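Local structure of hypothetical conserved protein (Thermus thermophilus, 3DZM) at residues A[24-29]-A[41-46]; A[81-86]-A[106-111]; A[135-140]-A[161-166]. The protein is of unknown function but forms a beta-barrel that is a major component of the outer membrane and binds calcium. One frame throughout, in Å; residues are numbered along the deposited sequence.

Interaction 1 of 3, residues A[24-29]-A[41-46]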
loop_
_atom_site.group_PDB
_atom_site.type_symbol
_atom_site.label_atom_id
_atom_site.label_comp_id
_atom_site.label_asym_id
_atom_site.label_seq_id
_atom_site.Cartn_x
_atom_site.Cartn_y
_atom_site.Cartn_z
ATOM N N GLY A 24 -0.913 3.331 8.273
ATOM C CA GLY A 24 -2.189 2.795 7.856
ATOM C C GLY A 24 -2.413 1.512 8.611
ATOM O O GLY A 24 -1.867 1.346 9.702
ATOM N N GLY A 25 -3.205 0.605 8.049
ATOM C CA GLY A 25 -3.428 -0.660 8.694
ATOM C C GLY A 25 -3.822 -1.710 7.700
ATOM O O GLY A 25 -3.881 -1.416 6.485
ATOM N N GLN A 26 -4.029 -2.940 8.186
ATOM C CA GLN A 26 -4.657 -3.962 7.354
ATOM C C GLN A 26 -5.613 -4.880 8.090
ATOM O O GLN A 26 -5.467 -5.128 9.277
ATOM C CB GLN A 26 -3.633 -4.770 6.537
ATOM C CG GLN A 26 -2.980 -5.855 7.283
ATOM C CD GLN A 26 -2.958 -7.179 6.523
ATOM O OE1 GLN A 26 -2.934 -7.236 5.267
ATOM N NE2 GLN A 26 -2.950 -8.266 7.296
ATOM N N LEU A 27 -6.588 -5.385 7.344
ATOM C CA LEU A 27 -7.500 -6.437 7.784
ATOM C C LEU A 27 -7.309 -7.657 6.890
ATOM O O LEU A 27 -7.157 -7.540 5.667
ATOM C CB LEU A 27 -8.933 -5.948 7.661
ATOM C CG LEU A 27 -9.390 -5.247 8.925
ATOM C CD1 LEU A 27 -10.411 -4.181 8.610
ATOM C CD2 LEU A 27 -9.939 -6.293 9.844
ATOM N N ALA A 28 -7.292 -8.832 7.493
ATOM C CA ALA A 28 -7.065 -10.042 6.715
ATOM C C ALA A 28 -7.814 -11.210 7.306
ATOM O O ALA A 28 -8.190 -11.190 8.485
ATOM C CB ALA A 28 -5.545 -10.372 6.585
ATOM N N VAL A 29 -8.063 -12.206 6.457
ATOM C CA VAL A 29 -8.531 -13.504 6.908
ATOM C C VAL A 29 -7.412 -14.483 6.601
ATOM O O VAL A 29 -6.811 -14.431 5.531
ATOM C CB VAL A 29 -9.889 -13.913 6.253
ATOM C CG1 VAL A 29 -9.827 -13.856 4.711
ATOM C CG2 VAL A 29 -10.320 -15.300 6.718
ATOM N N GLY A 41 -0.590 -22.287 4.860
ATOM C CA GLY A 41 -1.435 -21.223 5.344
ATOM C C GLY A 41 -1.700 -20.319 4.174
ATOM O O GLY A 41 -0.872 -20.214 3.291
ATOM N N VAL A 42 -2.868 -19.689 4.160
ATOM C CA VAL A 42 -3.231 -18.694 3.155
ATOM C C VAL A 42 -3.790 -17.476 3.876
ATOM O O VAL A 42 -4.530 -17.617 4.840
ATOM C CB VAL A 42 -4.226 -19.278 2.176
ATOM C CG1 VAL A 42 -4.813 -18.219 1.326
ATOM C CG2 VAL A 42 -3.503 -20.285 1.304
ATOM N N ARG A 43 -3.363 -16.283 3.462
ATOM C CA ARG A 43 -3.874 -15.042 4.029
ATOM C C ARG A 43 -4.372 -14.131 2.899
ATOM O O ARG A 43 -3.629 -13.892 1.941
ATOM C CB ARG A 43 -2.807 -14.337 4.884
ATOM C CG ARG A 43 -3.285 -13.008 5.441
ATOM C CD ARG A 43 -2.341 -12.355 6.390
ATOM N NE ARG A 43 -1.049 -12.179 5.770
ATOM C CZ ARG A 43 -0.054 -11.520 6.337
ATOM N NH1 ARG A 43 -0.246 -10.985 7.527
ATOM N NH2 ARG A 43 1.121 -11.412 5.721
ATOM N N LEU A 44 -5.629 -13.668 2.981
ATOM C CA LEU A 44 -6.121 -12.590 2.101
ATOM C C LEU A 44 -6.296 -11.361 2.948
ATOM O O LEU A 44 -6.888 -11.445 4.015
ATOM C CB LEU A 44 -7.509 -12.865 1.561
ATOM C CG LEU A 44 -7.799 -13.716 0.357
ATOM C CD1 LEU A 44 -7.103 -15.023 0.540
ATOM C CD2 LEU A 44 -9.279 -13.927 0.348
ATOM N N GLY A 45 -5.825 -10.218 2.474
ATOM C CA GLY A 45 -5.826 -9.039 3.304
ATOM C C GLY A 45 -6.019 -7.777 2.517
ATOM O O GLY A 45 -5.708 -7.734 1.330
ATOM N N VAL A 46 -6.544 -6.748 3.179
ATOM C CA VAL A 46 -6.650 -5.453 2.536
ATOM C C VAL A 46 -5.969 -4.419 3.401
ATOM O O VAL A 46 -6.092 -4.472 4.624
ATOM C CB VAL A 46 -8.107 -5.078 2.179
ATOM C CG1 VAL A 46 -8.978 -5.124 3.386
ATOM C CG2 VAL A 46 -8.144 -3.740 1.549
#

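Interaction 2 of 3, residues A[81-86]-A[106-111]. With C8E ((hydroxyethyloxy)tri(ethyloxy)octane), chain E.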
loop_
_atom_site.group_PDB
_atom_site.type_symbol
_atom_site.label_atom_id
_atom_site.label_comp_id
_atom_site.label_asym_id
_atom_site.label_seq_id
_atom_site.Cartn_x
_atom_site.Cartn_y
_atom_site.Cartn_z
ATOM N N ASN A 81 -2.749 4.505 -0.521
ATOM C CA ASN A 81 -2.658 3.189 -1.179
ATOM C C ASN A 81 -3.660 2.278 -0.567
ATOM O O ASN A 81 -3.752 2.211 0.664
ATOM C CB ASN A 81 -1.276 2.556 -1.063
ATOM C CG ASN A 81 -0.247 3.286 -1.868
ATOM O OD1 ASN A 81 -0.336 3.363 -3.076
ATOM N ND2 ASN A 81 0.737 3.824 -1.210
ATOM N N VAL A 82 -4.435 1.615 -1.426
ATOM C CA VAL A 82 -5.287 0.508 -1.021
ATOM C C VAL A 82 -4.700 -0.731 -1.705
ATOM O O VAL A 82 -4.458 -0.729 -2.898
ATOM C CB VAL A 82 -6.789 0.741 -1.379
ATOM C CG1 VAL A 82 -7.644 -0.466 -0.975
ATOM C CG2 VAL A 82 -7.287 1.971 -0.704
ATOM N N THR A 83 -4.450 -1.774 -0.927
ATOM C CA THR A 83 -3.655 -2.908 -1.358
ATOM C C THR A 83 -4.368 -4.203 -1.043
ATOM O O THR A 83 -4.603 -4.523 0.132
ATOM C CB THR A 83 -2.342 -2.959 -0.586
ATOM O OG1 THR A 83 -1.779 -1.642 -0.492
ATOM C CG2 THR A 83 -1.360 -3.926 -1.250
ATOM N N LEU A 84 -4.714 -4.945 -2.092
ATOM C CA LEU A 84 -5.293 -6.274 -1.945
ATOM C C LEU A 84 -4.168 -7.234 -2.110
ATOM O O LEU A 84 -3.366 -7.120 -3.032
ATOM C CB LEU A 84 -6.354 -6.528 -3.003
ATOM C CG LEU A 84 -7.718 -6.021 -2.559
ATOM C CD1 LEU A 84 -7.646 -4.534 -2.431
ATOM C CD2 LEU A 84 -8.774 -6.401 -3.540
ATOM N N SER A 85 -4.089 -8.176 -1.195
ATOM C CA SER A 85 -2.971 -9.093 -1.191
ATOM C C SER A 85 -3.392 -10.555 -0.912
ATOM O O SER A 85 -4.356 -10.828 -0.215
ATOM C CB SER A 85 -1.909 -8.605 -0.190
ATOM O OG SER A 85 -2.054 -9.323 1.015
ATOM N N LEU A 86 -2.654 -11.489 -1.490
ATOM C CA LEU A 86 -2.785 -12.898 -1.182
ATOM C C LEU A 86 -1.401 -13.465 -0.873
ATOM O O LEU A 86 -0.476 -13.264 -1.649
ATOM C CB LEU A 86 -3.395 -13.661 -2.357
ATOM C CG LEU A 86 -3.330 -15.165 -2.100
ATOM C CD1 LEU A 86 -4.514 -15.621 -1.261
ATOM C CD2 LEU A 86 -3.279 -15.916 -3.395
ATOM N N GLY A 106 3.816 -13.688 -1.905
ATOM C CA GLY A 106 2.518 -13.469 -2.488
ATOM C C GLY A 106 2.421 -12.462 -3.610
ATOM O O GLY A 106 3.384 -11.828 -4.022
ATOM N N VAL A 107 1.198 -12.304 -4.069
ATOM C CA VAL A 107 0.827 -11.400 -5.134
ATOM C C VAL A 107 0.026 -10.211 -4.521
ATOM O O VAL A 107 -0.624 -10.351 -3.489
ATOM C CB VAL A 107 0.020 -12.228 -6.173
ATOM C CG1 VAL A 107 -1.367 -12.531 -5.632
ATOM C CG2 VAL A 107 -0.045 -11.548 -7.499
ATOM N N ARG A 108 0.116 -9.032 -5.118
ATOM C CA ARG A 108 -0.618 -7.839 -4.615
ATOM C C ARG A 108 -1.292 -7.084 -5.750
ATOM O O ARG A 108 -0.842 -7.124 -6.904
ATOM C CB ARG A 108 0.314 -6.804 -3.979
ATOM C CG ARG A 108 1.016 -7.190 -2.739
ATOM C CD ARG A 108 1.999 -8.286 -2.989
ATOM N NE ARG A 108 1.643 -9.360 -2.072
ATOM C CZ ARG A 108 2.394 -9.677 -1.046
ATOM N NH1 ARG A 108 2.046 -10.631 -0.225
ATOM N NH2 ARG A 108 3.516 -9.017 -0.883
ATOM N N TYR A 109 -2.369 -6.384 -5.410
ATOM C CA TYR A 109 -2.983 -5.426 -6.323
ATOM C C TYR A 109 -3.191 -4.136 -5.556
ATOM O O TYR A 109 -3.914 -4.106 -4.565
ATOM C CB TYR A 109 -4.309 -5.952 -6.902
ATOM C CG TYR A 109 -4.216 -7.358 -7.431
ATOM C CD1 TYR A 109 -4.012 -7.585 -8.780
ATOM C CD2 TYR A 109 -4.305 -8.487 -6.568
ATOM C CE1 TYR A 109 -3.921 -8.903 -9.285
ATOM C CE2 TYR A 109 -4.207 -9.804 -7.060
ATOM C CZ TYR A 109 -4.018 -9.993 -8.421
ATOM O OH TYR A 109 -3.911 -11.242 -8.960
ATOM N N ASN A 110 -2.534 -3.077 -6.004
ATOM C CA ASN A 110 -2.619 -1.780 -5.351
ATOM C C ASN A 110 -3.396 -0.714 -6.098
ATOM O O ASN A 110 -3.261 -0.530 -7.321
ATOM C CB ASN A 110 -1.221 -1.250 -5.122
ATOM C CG ASN A 110 -1.184 -0.136 -4.110
ATOM O OD1 ASN A 110 -1.359 -0.361 -2.925
ATOM N ND2 ASN A 110 -0.923 1.064 -4.567
ATOM N N PHE A 111 -4.194 0.021 -5.340
ATOM C CA PHE A 111 -4.862 1.215 -5.862
ATOM C C PHE A 111 -4.236 2.457 -5.256
ATOM O O PHE A 111 -4.477 2.793 -4.112
ATOM C CB PHE A 111 -6.394 1.100 -5.683
ATOM C CG PHE A 111 -6.928 -0.136 -6.281
ATOM C CD1 PHE A 111 -7.346 -0.152 -7.608
ATOM C CD2 PHE A 111 -6.852 -1.342 -5.582
ATOM C CE1 PHE A 111 -7.777 -1.340 -8.190
ATOM C CE2 PHE A 111 -7.263 -2.535 -6.168
ATOM C CZ PHE A 111 -7.725 -2.539 -7.467
HETATM C C1 C8E E . 14.787 -1.811 1.758
HETATM C C2 C8E E . 14.210 -2.022 0.352
HETATM C C3 C8E E . 14.245 -0.764 -0.527
HETATM C C4 C8E E . 15.217 -0.905 -1.710
HETATM C C5 C8E E . 14.906 0.005 -2.904
HETATM C C6 C8E E . 15.793 1.252 -3.051
HETATM C C7 C8E E . 15.030 2.560 -2.806
HETATM C C8 C8E E . 13.521 2.304 -2.707
HETATM O O9 C8E E . 12.697 3.374 -3.157
HETATM C C10 C8E E . 12.005 3.041 -4.354
HETATM C C11 C8E E . 10.722 3.849 -4.542
HETATM O O12 C8E E . 9.600 3.135 -4.058
HETATM C C13 C8E E . 8.490 3.977 -3.787
HETATM C C14 C8E E . 7.595 3.430 -2.671
HETATM O O15 C8E E . 7.443 4.410 -1.657
HETATM C C16 C8E E . 6.833 3.909 -0.485
HETATM C C17 C8E E . 5.337 3.694 -0.723
HETATM O O18 C8E E . 4.579 4.838 -0.367
HETATM C C19 C8E E . 4.580 5.824 -1.372
HETATM C C20 C8E E . 4.010 5.188 -2.634
HETATM O O21 C8E E . 2.614 5.298 -2.647
#

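Interaction 3 of 3, residues A[135-140]-A[161-166]. With C8E ((hydroxyethyloxy)tri(ethyloxy)octane), chain F.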
loop_
_atom_site.group_PDB
_atom_site.type_symbol
_atom_site.label_atom_id
_atom_site.label_comp_id
_atom_site.label_asym_id
_atom_site.label_seq_id
_atom_site.Cartn_x
_atom_site.Cartn_y
_atom_site.Cartn_z
ATOM N N LEU A 135 0.042 -4.134 -10.290
ATOM C CA LEU A 135 0.210 -5.504 -9.895
ATOM C C LEU A 135 1.564 -5.591 -9.176
ATOM O O LEU A 135 2.540 -5.074 -9.653
ATOM C CB LEU A 135 0.126 -6.398 -11.147
ATOM C CG LEU A 135 0.653 -7.821 -11.000
ATOM C CD1 LEU A 135 -0.240 -8.616 -10.058
ATOM C CD2 LEU A 135 0.714 -8.494 -12.330
ATOM N N GLY A 136 1.597 -6.188 -7.991
ATOM C CA GLY A 136 2.838 -6.395 -7.263
ATOM C C GLY A 136 3.179 -7.816 -6.811
ATOM O O GLY A 136 2.330 -8.711 -6.750
ATOM N N LEU A 137 4.451 -8.023 -6.483
ATOM C CA LEU A 137 4.890 -9.274 -5.845
ATOM C C LEU A 137 5.622 -8.985 -4.578
ATOM O O LEU A 137 6.178 -7.900 -4.406
ATOM C CB LEU A 137 5.810 -10.046 -6.738
ATOM C CG LEU A 137 5.149 -10.472 -8.037
ATOM C CD1 LEU A 137 6.217 -10.965 -9.056
ATOM C CD2 LEU A 137 4.081 -11.536 -7.721
ATOM N N GLY A 138 5.632 -9.955 -3.680
ATOM C CA GLY A 138 6.290 -9.727 -2.410
ATOM C C GLY A 138 6.550 -10.948 -1.575
ATOM O O GLY A 138 6.046 -12.049 -1.818
ATOM N N LEU A 139 7.310 -10.686 -0.527
ATOM C CA LEU A 139 8.024 -11.674 0.275
ATOM C C LEU A 139 7.918 -11.186 1.743
ATOM O O LEU A 139 7.905 -9.978 2.026
ATOM C CB LEU A 139 9.503 -11.620 -0.143
ATOM C CG LEU A 139 10.057 -12.983 -0.389
ATOM C CD1 LEU A 139 8.994 -13.706 -1.162
ATOM C CD2 LEU A 139 11.350 -12.879 -1.160
ATOM N N GLY A 140 7.868 -12.085 2.700
ATOM C CA GLY A 140 7.964 -11.596 4.060
ATOM C C GLY A 140 7.941 -12.688 5.091
ATOM O O GLY A 140 7.803 -13.872 4.755
ATOM N N TYR A 161 7.295 -5.489 -4.417
ATOM C CA TYR A 161 7.675 -4.716 -5.583
ATOM C C TYR A 161 6.469 -4.532 -6.508
ATOM O O TYR A 161 5.763 -5.490 -6.793
ATOM C CB TYR A 161 8.803 -5.391 -6.356
ATOM C CG TYR A 161 9.130 -4.615 -7.602
ATOM C CD1 TYR A 161 9.825 -3.411 -7.523
ATOM C CD2 TYR A 161 8.701 -5.043 -8.855
ATOM C CE1 TYR A 161 10.108 -2.686 -8.629
ATOM C CE2 TYR A 161 8.995 -4.303 -10.000
ATOM C CZ TYR A 161 9.702 -3.133 -9.869
ATOM O OH TYR A 161 10.007 -2.380 -10.973
ATOM N N TYR A 162 6.259 -3.309 -6.997
ATOM C CA TYR A 162 5.200 -3.030 -7.981
ATOM C C TYR A 162 5.699 -2.622 -9.365
ATOM O O TYR A 162 6.582 -1.781 -9.514
ATOM C CB TYR A 162 4.241 -1.965 -7.453
ATOM C CG TYR A 162 3.396 -2.442 -6.294
ATOM C CD1 TYR A 162 2.206 -3.120 -6.520
ATOM C CD2 TYR A 162 3.798 -2.241 -4.972
ATOM C CE1 TYR A 162 1.430 -3.559 -5.475
ATOM C CE2 TYR A 162 3.016 -2.681 -3.912
ATOM C CZ TYR A 162 1.837 -3.339 -4.178
ATOM O OH TYR A 162 1.041 -3.783 -3.166
ATOM N N PHE A 163 5.122 -3.241 -10.380
ATOM C CA PHE A 163 5.376 -2.882 -11.772
ATOM C C PHE A 163 4.683 -1.576 -12.161
ATOM O O PHE A 163 3.500 -1.376 -11.894
ATOM C CB PHE A 163 4.891 -4.015 -12.684
ATOM C CG PHE A 163 5.571 -5.304 -12.435
ATOM C CD1 PHE A 163 6.788 -5.597 -13.056
ATOM C CD2 PHE A 163 5.032 -6.225 -11.555
ATOM C CE1 PHE A 163 7.443 -6.804 -12.821
ATOM C CE2 PHE A 163 5.700 -7.452 -11.294
ATOM C CZ PHE A 163 6.894 -7.736 -11.928
ATOM N N GLN A 164 5.418 -0.692 -12.805
ATOM C CA GLN A 164 4.834 0.534 -13.315
ATOM C C GLN A 164 3.666 0.242 -14.250
ATOM O O GLN A 164 3.706 -0.673 -15.078
ATOM C CB GLN A 164 5.876 1.403 -14.035
ATOM C CG GLN A 164 6.535 0.688 -15.184
ATOM C CD GLN A 164 7.628 1.482 -15.911
ATOM O OE1 GLN A 164 8.366 2.260 -15.311
ATOM N NE2 GLN A 164 7.750 1.241 -17.223
ATOM N N ALA A 165 2.630 1.053 -14.088
ATOM C CA ALA A 165 1.402 0.941 -14.821
ATOM C C ALA A 165 1.031 2.297 -15.416
ATOM O O ALA A 165 1.776 3.260 -15.304
ATOM C CB ALA A 165 0.350 0.511 -13.884
ATOM N N CYS A 166 -0.137 2.381 -16.034
ATOM C CA CYS A 166 -0.611 3.654 -16.559
ATOM C C CYS A 166 -0.975 4.599 -15.412
ATOM O O CYS A 166 -1.271 4.150 -14.306
ATOM C CB CYS A 166 -1.814 3.431 -17.492
ATOM S SG CYS A 166 -1.385 2.708 -19.083
HETATM C C1 C8E F . 10.001 -9.296 -5.765
HETATM C C2 C8E F . 10.880 -9.561 -7.009
HETATM C C3 C8E F . 10.489 -8.867 -8.334
HETATM C C4 C8E F . 11.709 -8.419 -9.160
HETATM C C5 C8E F . 11.769 -6.921 -9.543
HETATM C C6 C8E F . 12.592 -6.575 -10.805
HETATM C C7 C8E F . 12.133 -5.294 -11.523
HETATM C C8 C8E F . 12.316 -5.295 -13.053
HETATM O O9 C8E F . 11.228 -4.706 -13.768
HETATM C C10 C8E F . 10.966 -3.344 -13.436
HETATM C C11 C8E F . 9.692 -2.743 -14.078
HETATM O O12 C8E F . 9.069 -1.729 -13.273
HETATM C C13 C8E F . 9.246 -0.381 -13.706
HETATM C C14 C8E F . 9.520 0.608 -12.557
HETATM O O15 C8E F . 8.456 1.544 -12.405
HETATM C C16 C8E F . 8.798 2.894 -12.096
HETATM C C17 C8E F . 8.738 3.207 -10.592
HETATM O O18 C8E F . 8.818 4.591 -10.269
HETATM C C19 C8E F . 7.680 5.036 -9.534
HETATM C C20 C8E F . 7.714 6.513 -9.105
HETATM O O21 C8E F . 6.663 7.247 -9.727
#

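Interaction 1 of 3, residues A[24-29]-A[41-46]
L27 O is gripped twice by strand 41-46: V46 N donates a hydrogen bond of 2.7 Å to it, and the CA-H of G45 makes a second, softer contact. V46 O answers in the same style, accepting L27 N and meeting the CA-H of Q26. Two residues further along, V29 and L44 repeat the reciprocal pair of backbone bonds, with V29 N to L44 O at 2.8 Å. Between these hydrogen-bonded pairs sits the non-hydrogen-bonded pair A28 and G45, where the CB of A28 lies 3.6 Å from the CA of G45.

On the face carrying L27, V29, L44 and V46, V29 and L44 lie alongside each other, CG1 of V29 4.0 Å from CB of L44. The other side carries A28 and G45 together with the polar Q26 and R43. R43 extends with CG anti to its backbone N (chi1 177°), so that CG packs 3.7 Å from the CB of A28. Its guanidinium comes near the amide of Q26, the two planes 72° apart, without bonding to it. Q26 NE2 instead makes a weak hydrogen bond to E14, which together with D87 and D156 meets the arginine's charge, and Y104 adds a cation-pi contact.

An apolar, exposed face and a buried arginine on one antiparallel hairpin are consistent with the wall of an outer-membrane beta-barrel.

Interaction 2 of 3, residues A[81-86]-A[106-111]
Strands 81-86 and 106-111 run antiparallel, their axes 161° apart, with V82-F111, L84-Y109 and L86-V107 as hydrogen-bonded pairs and T83-N110 and S85-R108 as the non-hydrogen-bonded pairs between them.

The amide of N110 does most of the polar side-chain work. Its CG stands anti to the backbone N (chi1 -163°), and from there the two ends of the amide reach different residues of 81-86. ND2 gives a hydrogen bond of 2.8 Å to N81 OD1, approaching from above the plane of that carbonyl, while the acceptor stays in the amide plane of N110. OD1 accepts the hydroxyl of T83, with OG1 also 2.8 Å away. N81 passes the chain on, its ND2 donating to O21 of the bound detergent C8E at 2.8 Å. An alanine in place of N110 would probably leave N81 OD1 and T83 OG1 without these mates and N81 freer to turn.

R108 folds back over the same face. Its NE makes a weak bond to V107 O, and its charge is met by D160 and D87, while Y162 packs against R108, T83 and N110.

Apolar groups take the opposite face. CD1 of L84 touches the F111 ring at its edge, 4.3 Å from CE2, and CB of L86 rests 4.0 Å from CG1 of V107.

The chemistry thus divides by face: on one the two amides and the threonine hydroxyl bond in series, while R108 is neutralised separately; on the other lie leucine, valine and aromatic side chains, consistent with an interior and a lipid-facing side of the barrel.

Interaction 3 of 3, residues A[135-140]-A[161-166]
L137 and Y161 form the hydrogen-bonded pair of a long beta hairpin in the barrel wall, joined by two backbone hydrogen bonds, Y161 N to L137 O at 2.7 Å and its reciprocal from L137 N to Y161 O.

Among the rings, that of Y162 settles against the backbone of G136, with CD1 3.4 Å from CA, a place that the lack of a side chain on the glycine makes possible. The hydroxyl of Y162 goes on to that of Y20. F163 crosses L137 obliquely, CD1 of the leucine meeting the edge of the phenyl ring at CE2 (4.2 Å). Y161 CE2 lies above one face of the F163 ring, toward its rim.

Detergent completes the apolar side. Y161 CG stands anti to its backbone N (chi1 177°), and the octyl chain of C8E (chain F) lies over one face of the ring that starts there, with C5 3.6 Å above its plane.

Further along, C166 is disulfide-bonded to C184. L135 O meets F163 twice: F163 N donates a bond of 3.2 Å to it, and the edge of the ring presents CD2 to it in plane.

Following the chain from the N terminus, three hairpins come in series and none nests in or crosses another. Interaction 1 closes the turn between strands 23-32 and 40-50, interaction 2 the loop between 76-90 and 100-117, and interaction 3 that between 127-148 and 151-172. The sheet joins them edge to edge: G45 O and S85 N probably bond at 3.0 Å, linking interactions 1 and 2, and R108 N and G136 O do so at 2.8 Å between interactions 2 and 3. Interactions 1 and 3, their centres about 17 Å apart, do not touch. Together they tie six consecutive long strands into one stretch of barrel wall, which strands 10-17 and 202-213 close.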